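Local coordinates for hypothetical protein Atu2144 (Agrobacterium tumefaciens, PDB 2ODF), which is of unknown function but probably acts as a zinc-dependent hydrolase of the N-formylglutamate amidohydrolase type, at residues A[165-174]-A[191-202]. Residues are numbered along the deposited sequence; the frame is centred on the assembly and turned at random.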
ATOM      1  N   ARG A 165      11.412 -32.636  -1.111  1.00 30.34           N
ATOM      2  CA  ARG A 165      12.077 -31.931  -0.032  1.00 29.75           C
ATOM      3  C   ARG A 165      12.129 -32.790   1.222  1.00 28.85           C
ATOM      4  O   ARG A 165      11.112 -33.146   1.795  1.00 28.81           O
ATOM      5  CB  ARG A 165      11.416 -30.555   0.178  1.00 29.35           C
ATOM      6  CG  ARG A 165      11.633 -29.717  -1.102  1.00 29.73           C
ATOM      7  CD  ARG A 165      11.445 -28.214  -1.016  1.00 31.04           C
ATOM      8  NE  ARG A 165      10.059 -27.840  -0.976  1.00 31.41           N
ATOM      9  CZ  ARG A 165       9.558 -26.650  -1.310  1.00 28.67           C
ATOM     10  NH1 ARG A 165      10.317 -25.642  -1.738  1.00 28.24           N
ATOM     11  NH2 ARG A 165       8.257 -26.484  -1.185  1.00 26.06           N
ATOM     12  N   GLU A 166      13.332 -33.181   1.606  1.00 27.96           N
ATOM     13  CA  GLU A 166      13.485 -34.018   2.784  1.00 27.67           C
ATOM     14  C   GLU A 166      13.414 -33.168   4.077  1.00 25.70           C
ATOM     15  O   GLU A 166      13.177 -33.715   5.161  1.00 24.42           O
ATOM     16  CB  GLU A 166      14.775 -34.850   2.698  1.00 28.29           C
ATOM     17  CG  GLU A 166      14.721 -35.950   1.589  1.00 30.31           C
ATOM     18  CD  GLU A 166      16.084 -36.573   1.302  1.00 31.04           C
ATOM     19  OE1 GLU A 166      16.899 -36.737   2.244  1.00 38.11           O
ATOM     20  OE2 GLU A 166      16.357 -36.884   0.122  1.00 37.84           O
ATOM     21  N   VAL A 167      13.570 -31.841   3.960  1.00 23.99           N
ATOM     22  CA  VAL A 167      13.411 -30.948   5.131  1.00 23.30           C
ATOM     23  C   VAL A 167      11.972 -31.007   5.611  1.00 22.17           C
ATOM     24  O   VAL A 167      11.024 -31.028   4.799  1.00 20.74           O
ATOM     25  CB  VAL A 167      13.865 -29.469   4.885  1.00 23.27           C
ATOM     26  CG1 VAL A 167      13.103 -28.808   3.692  1.00 23.84           C
ATOM     27  CG2 VAL A 167      13.730 -28.646   6.159  1.00 23.29           C
ATOM     28  N   GLU A 168      11.813 -31.093   6.934  1.00 20.34           N
ATOM     29  CA  GLU A 168      10.502 -31.288   7.532  1.00 19.92           C
ATOM     30  C   GLU A 168      10.040 -30.021   8.246  1.00 18.74           C
ATOM     31  O   GLU A 168       8.909 -29.608   8.096  1.00 18.54           O
ATOM     32  CB  GLU A 168      10.494 -32.507   8.461  1.00 19.15           C
ATOM     33  CG  GLU A 168      10.481 -33.790   7.671  1.00 20.00           C
ATOM     34  CD  GLU A 168      10.648 -35.054   8.545  1.00 22.79           C
ATOM     35  OE1 GLU A 168      11.433 -35.020   9.498  1.00 22.66           O
ATOM     36  OE2 GLU A 168       9.988 -36.079   8.231  1.00 26.48           O
ATOM     37  N   ILE A 169      10.959 -29.424   8.992  1.00 18.74           N
ATOM     38  CA  ILE A 169      10.757 -28.161   9.662  1.00 18.06           C
ATOM     39  C   ILE A 169      11.900 -27.249   9.238  1.00 17.42           C
ATOM     40  O   ILE A 169      13.068 -27.562   9.470  1.00 16.68           O
ATOM     41  CB  ILE A 169      10.793 -28.305  11.199  1.00 18.11           C
ATOM     42  CG1 ILE A 169       9.754 -29.293  11.692  1.00 18.26           C
ATOM     43  CG2 ILE A 169      10.598 -26.921  11.907  1.00 18.60           C
ATOM     44  CD1 ILE A 169       8.322 -28.780  11.714  1.00 16.86           C
ATOM     45  N   GLY A 170      11.555 -26.092   8.655  1.00 17.13           N
ATOM     46  CA  GLY A 170      12.504 -25.015   8.469  1.00 16.98           C
ATOM     47  C   GLY A 170      12.394 -23.955   9.553  1.00 16.85           C
ATOM     48  O   GLY A 170      11.283 -23.550   9.938  1.00 17.93           O
ATOM     49  N   ILE A 171      13.553 -23.529  10.046  1.00 17.14           N
ATOM     50  CA  ILE A 171      13.685 -22.470  11.038  1.00 17.01           C
ATOM     51  C   ILE A 171      14.259 -21.270  10.263  1.00 16.85           C
ATOM     52  O   ILE A 171      15.442 -21.216   9.932  1.00 17.47           O
ATOM     53  CB  ILE A 171      14.589 -22.889  12.241  1.00 17.54           C
ATOM     54  CG1 ILE A 171      14.045 -24.157  12.903  1.00 17.62           C
ATOM     55  CG2 ILE A 171      14.755 -21.709  13.252  1.00 16.52           C
ATOM     56  CD1 ILE A 171      12.656 -24.009  13.548  1.00 14.85           C
ATOM     57  N   LEU A 172      13.396 -20.315   9.955  1.00 17.27           N
ATOM     58  CA  LEU A 172      13.769 -19.204   9.079  1.00 16.70           C
ATOM     59  C   LEU A 172      14.003 -17.917   9.868  1.00 17.08           C
ATOM     60  O   LEU A 172      13.348 -17.643  10.885  1.00 17.24           O
ATOM     61  CB  LEU A 172      12.713 -18.996   8.005  1.00 16.55           C
ATOM     62  CG  LEU A 172      12.830 -19.892   6.768  1.00 17.07           C
ATOM     63  CD1 LEU A 172      12.830 -21.362   7.128  1.00 15.47           C
ATOM     64  CD2 LEU A 172      11.691 -19.580   5.853  1.00 15.59           C
ATOM     65  N   HIS A 173      14.954 -17.121   9.405  1.00 17.47           N
ATOM     66  CA  HIS A 173      15.275 -15.885  10.092  1.00 16.85           C
ATOM     67  C   HIS A 173      15.952 -14.945   9.127  1.00 16.93           C
ATOM     68  O   HIS A 173      16.438 -15.371   8.091  1.00 16.36           O
ATOM     69  CB  HIS A 173      16.158 -16.166  11.309  1.00 16.71           C
ATOM     70  CG  HIS A 173      17.500 -16.727  10.961  1.00 17.86           C
ATOM     71  ND1 HIS A 173      18.570 -15.929  10.622  1.00 18.79           N
ATOM     72  CD2 HIS A 173      17.948 -18.004  10.907  1.00 17.94           C
ATOM     73  CE1 HIS A 173      19.618 -16.688  10.354  1.00 20.70           C
ATOM     74  NE2 HIS A 173      19.268 -17.953  10.533  1.00 20.06           N
ATOM     75  N   ASP A 174      15.944 -13.661   9.477  1.00 17.56           N
ATOM     76  CA  ASP A 174      16.630 -12.613   8.732  1.00 18.44           C
ATOM     77  C   ASP A 174      17.897 -12.227   9.530  1.00 19.01           C
ATOM     78  O   ASP A 174      18.576 -13.110  10.095  1.00 19.40           O
ATOM     79  CB  ASP A 174      15.652 -11.447   8.502  1.00 18.34           C
ATOM     80  CG  ASP A 174      16.082 -10.539   7.340  1.00 19.06           C
ATOM     81  OD1 ASP A 174      17.004  -9.709   7.525  1.00 18.34           O
ATOM     82  OD2 ASP A 174      15.506 -10.678   6.244  1.00 20.95           O
ATOM     83  N   SER A 191      13.759 -36.163  16.050  1.00 19.49           N
ATOM     84  CA  SER A 191      13.374 -37.127  15.007  1.00 19.89           C
ATOM     85  C   SER A 191      13.039 -36.460  13.660  1.00 20.12           C
ATOM     86  O   SER A 191      13.128 -37.096  12.626  1.00 19.70           O
ATOM     87  CB  SER A 191      12.175 -37.932  15.455  1.00 19.51           C
ATOM     88  OG  SER A 191      11.030 -37.124  15.631  1.00 19.66           O
ATOM     89  N   LEU A 192      12.641 -35.185  13.693  1.00 20.00           N
ATOM     90  CA  LEU A 192      12.351 -34.438  12.478  1.00 20.05           C
ATOM     91  C   LEU A 192      13.630 -33.898  11.882  1.00 20.05           C
ATOM     92  O   LEU A 192      14.564 -33.609  12.617  1.00 20.52           O
ATOM     93  CB  LEU A 192      11.391 -33.282  12.797  1.00 20.25           C
ATOM     94  CG  LEU A 192      10.000 -33.738  13.231  1.00 21.96           C
ATOM     95  CD1 LEU A 192       9.149 -32.633  13.836  1.00 21.93           C
ATOM     96  CD2 LEU A 192       9.290 -34.376  12.043  1.00 23.88           C
ATOM     97  N   THR A 193      13.666 -33.779  10.557  1.00 20.15           N
ATOM     98  CA  THR A 193      14.707 -33.066   9.826  1.00 20.03           C
ATOM     99  C   THR A 193      14.403 -31.575   9.889  1.00 20.59           C
ATOM    100  O   THR A 193      13.427 -31.092   9.289  1.00 17.65           O
ATOM    101  CB  THR A 193      14.767 -33.518   8.368  1.00 20.81           C
ATOM    102  OG1 THR A 193      14.960 -34.925   8.349  1.00 21.40           O
ATOM    103  CG2 THR A 193      15.914 -32.840   7.591  1.00 20.61           C
ATOM    104  N   VAL A 194      15.255 -30.880  10.633  1.00 20.58           N
ATOM    105  CA  VAL A 194      15.079 -29.477  10.995  1.00 21.27           C
ATOM    106  C   VAL A 194      16.268 -28.715  10.460  1.00 21.76           C
ATOM    107  O   VAL A 194      17.407 -29.083  10.726  1.00 22.01           O
ATOM    108  CB  VAL A 194      15.012 -29.287  12.513  1.00 20.98           C
ATOM    109  CG1 VAL A 194      14.815 -27.791  12.873  1.00 22.10           C
ATOM    110  CG2 VAL A 194      13.924 -30.135  13.120  1.00 19.93           C
ATOM    111  N   ARG A 195      16.024 -27.682   9.656  1.00 21.47           N
ATOM    112  CA  ARG A 195      17.107 -26.987   8.981  1.00 21.99           C
ATOM    113  C   ARG A 195      16.897 -25.479   8.964  1.00 21.90           C
ATOM    114  O   ARG A 195      15.768 -25.008   8.975  1.00 21.10           O
ATOM    115  CB  ARG A 195      17.217 -27.468   7.541  1.00 23.98           C
ATOM    116  CG  ARG A 195      17.428 -28.973   7.368  1.00 25.98           C
ATOM    117  CD  ARG A 195      18.812 -29.287   6.986  1.00 32.23           C
ATOM    118  NE  ARG A 195      19.039 -30.714   6.705  1.00 33.88           N
ATOM    119  CZ  ARG A 195      19.191 -31.663   7.631  1.00 36.29           C
ATOM    120  NH1 ARG A 195      19.146 -31.380   8.940  1.00 38.24           N
ATOM    121  NH2 ARG A 195      19.412 -32.916   7.242  1.00 36.38           N
ATOM    122  N   ARG A 196      18.010 -24.751   8.950  1.00 21.07           N
ATOM    123  CA  ARG A 196      18.031 -23.306   8.960  1.00 20.89           C
ATOM    124  C   ARG A 196      17.771 -22.802   7.544  1.00 20.85           C
ATOM    125  O   ARG A 196      18.428 -23.247   6.580  1.00 20.44           O
ATOM    126  CB  ARG A 196      19.416 -22.820   9.380  1.00 20.95           C
ATOM    127  CG  ARG A 196      19.585 -21.323   9.448  1.00 20.67           C
ATOM    128  CD  ARG A 196      21.065 -20.954   9.552  1.00 21.47           C
ATOM    129  NE  ARG A 196      21.626 -21.503  10.777  1.00 22.62           N
ATOM    130  CZ  ARG A 196      21.508 -20.949  11.978  1.00 23.44           C
ATOM    131  NH1 ARG A 196      20.871 -19.799  12.134  1.00 24.63           N
ATOM    132  NH2 ARG A 196      22.042 -21.541  13.028  1.00 23.58           N
ATOM    133  N   ASN A 197      16.849 -21.860   7.434  1.00 20.68           N
ATOM    134  CA  ASN A 197      16.527 -21.206   6.169  1.00 20.88           C
ATOM    135  C   ASN A 197      16.443 -22.188   5.013  1.00 21.03           C
ATOM    136  O   ASN A 197      17.093 -22.019   3.985  1.00 19.99           O
ATOM    137  CB  ASN A 197      17.528 -20.086   5.873  1.00 20.37           C
ATOM    138  CG  ASN A 197      17.329 -18.898   6.779  1.00 19.16           C
ATOM    139  OD1 ASN A 197      18.270 -18.306   7.291  1.00 22.31           O
ATOM    140  ND2 ASN A 197      16.108 -18.578   7.018  1.00 16.05           N
ATOM    141  N   ASP A 198      15.579 -23.176   5.195  1.00 22.18           N
ATOM    142  CA  ASP A 198      15.376 -24.241   4.247  1.00 23.17           C
ATOM    143  C   ASP A 198      13.950 -24.686   4.510  1.00 24.14           C
ATOM    144  O   ASP A 198      13.650 -25.061   5.630  1.00 23.73           O
ATOM    145  CB  ASP A 198      16.361 -25.362   4.599  1.00 23.79           C
ATOM    146  CG  ASP A 198      16.516 -26.413   3.517  1.00 24.92           C
ATOM    147  OD1 ASP A 198      15.687 -26.520   2.597  1.00 27.66           O
ATOM    148  OD2 ASP A 198      17.481 -27.186   3.643  1.00 30.42           O
ATOM    149  N   PRO A 199      13.073 -24.692   3.480  1.00 25.25           N
ATOM    150  CA  PRO A 199      13.308 -24.599   2.037  1.00 26.48           C
ATOM    151  C   PRO A 199      13.476 -23.204   1.459  1.00 27.01           C
ATOM    152  O   PRO A 199      13.767 -23.067   0.265  1.00 26.74           O
ATOM    153  CB  PRO A 199      12.057 -25.258   1.453  1.00 26.70           C
ATOM    154  CG  PRO A 199      10.997 -24.884   2.419  1.00 25.92           C
ATOM    155  CD  PRO A 199      11.635 -24.860   3.769  1.00 25.55           C
ATOM    156  N   TYR A 200      13.253 -22.187   2.279  1.00 27.24           N
ATOM    157  CA  TYR A 200      13.430 -20.827   1.841  1.00 28.40           C
ATOM    158  C   TYR A 200      14.142 -20.051   2.928  1.00 28.81           C
ATOM    159  O   TYR A 200      14.129 -20.444   4.085  1.00 28.48           O
ATOM    160  CB  TYR A 200      12.070 -20.169   1.556  1.00 28.54           C
ATOM    161  CG  TYR A 200      11.215 -20.883   0.539  1.00 29.03           C
ATOM    162  CD1 TYR A 200      11.574 -20.917  -0.812  1.00 29.96           C
ATOM    163  CD2 TYR A 200      10.021 -21.488   0.914  1.00 29.43           C
ATOM    164  CE1 TYR A 200      10.773 -21.575  -1.749  1.00 29.99           C
ATOM    165  CE2 TYR A 200       9.217 -22.138  -0.014  1.00 29.21           C
ATOM    166  CZ  TYR A 200       9.599 -22.180  -1.341  1.00 30.07           C
ATOM    167  OH  TYR A 200       8.788 -22.809  -2.258  1.00 30.50           O
ATOM    168  N   GLY A 201      14.761 -18.945   2.530  1.00 29.60           N
ATOM    169  CA  GLY A 201      15.397 -18.014   3.456  1.00 30.50           C
ATOM    170  C   GLY A 201      15.200 -16.577   2.990  1.00 31.20           C
ATOM    171  O   GLY A 201      14.491 -16.322   1.995  1.00 30.24           O
ATOM    172  N   PRO A 202      15.816 -15.619   3.707  1.00 32.32           N
ATOM    173  CA  PRO A 202      15.660 -14.200   3.348  1.00 33.26           C
ATOM    174  C   PRO A 202      16.097 -13.899   1.909  1.00 33.73           C
ATOM    175  O   PRO A 202      15.614 -12.946   1.294  1.00 33.96           O
ATOM    176  CB  PRO A 202      16.521 -13.464   4.392  1.00 32.80           C
ATOM    177  CG  PRO A 202      17.371 -14.481   5.015  1.00 33.53           C
ATOM    178  CD  PRO A 202      16.669 -15.795   4.897  1.00 32.53           C
TER
HETATM  179  O   HOH W   1       5.841 -24.147  -1.111  1.00 18.97           O
HETATM  180  O   HOH W   2      13.220 -24.510  -1.876  1.00 36.49           O
HETATM  181  O   HOH W   3      13.485 -36.045   6.214  1.00 34.55           O
HETATM  182  O   HOH W   4      11.746 -37.805  10.034  1.00 34.13           O
HETATM  183  O   HOH W   5      14.088 -37.168  10.033  1.00 35.01           O
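Glu168 reaches across to the backbone of Thr193, whose N-H meets the anti lone pair of OE1 at 2.8 Å; the carboxylate supplies the acceptor for the Thr193 amide just before the parallel strands pair. Thr193 O accepts from two successive amides, Glu168 N and Ile169 N. The ladder continues with Arg195 N to Ile169 O, Ile171 N to Arg195 O and Asn197 N to Ile171 O.

Branched aliphatic residues suit the face beside this ladder: Val194 turns CG1 anti to its backbone N (chi1 -180°), setting it 3.7 Å from Ile171 CG1, while its CG2 approaches Ile169 CB. On the other face Gly170, with no side chain, lets Asp198 O come to 3.1 Å from its CA in a CA-H...O contact; this carbonyl has no hydrogen-bond partner in the model. The cis peptide bond before Pro199 helps shape this turn, and Val167 CG1 approaches the proline's CD.

Arg165 lies with one guanidinium face toward the Pro199 ring, while its NH1 points at Tyr200 OH in a straight but weak 3.3 Å bond; guanidinium and phenol planes are nearly perpendicular, 87° apart. NH2 is held by Thr157 O. Near the far end, Asn197 OD1 sits over one face of the His173 ring, 3.4 Å above its plane and offset toward the rim. His173 ND1 is fixed by Asp174 O, and Arg196, salt-bridged to Asp181, brings NH1 to 2.9 Å from His173 NE2.

Strand 169-172, helix 178-186 and strand 194-196 form a beta-alpha-beta unit: the helix packs on Ile171 and Arg196, strand 220-227 pairs antiparallel with 169-172, and 194-196 is the chain's outermost strand on this side of the mixed sheet.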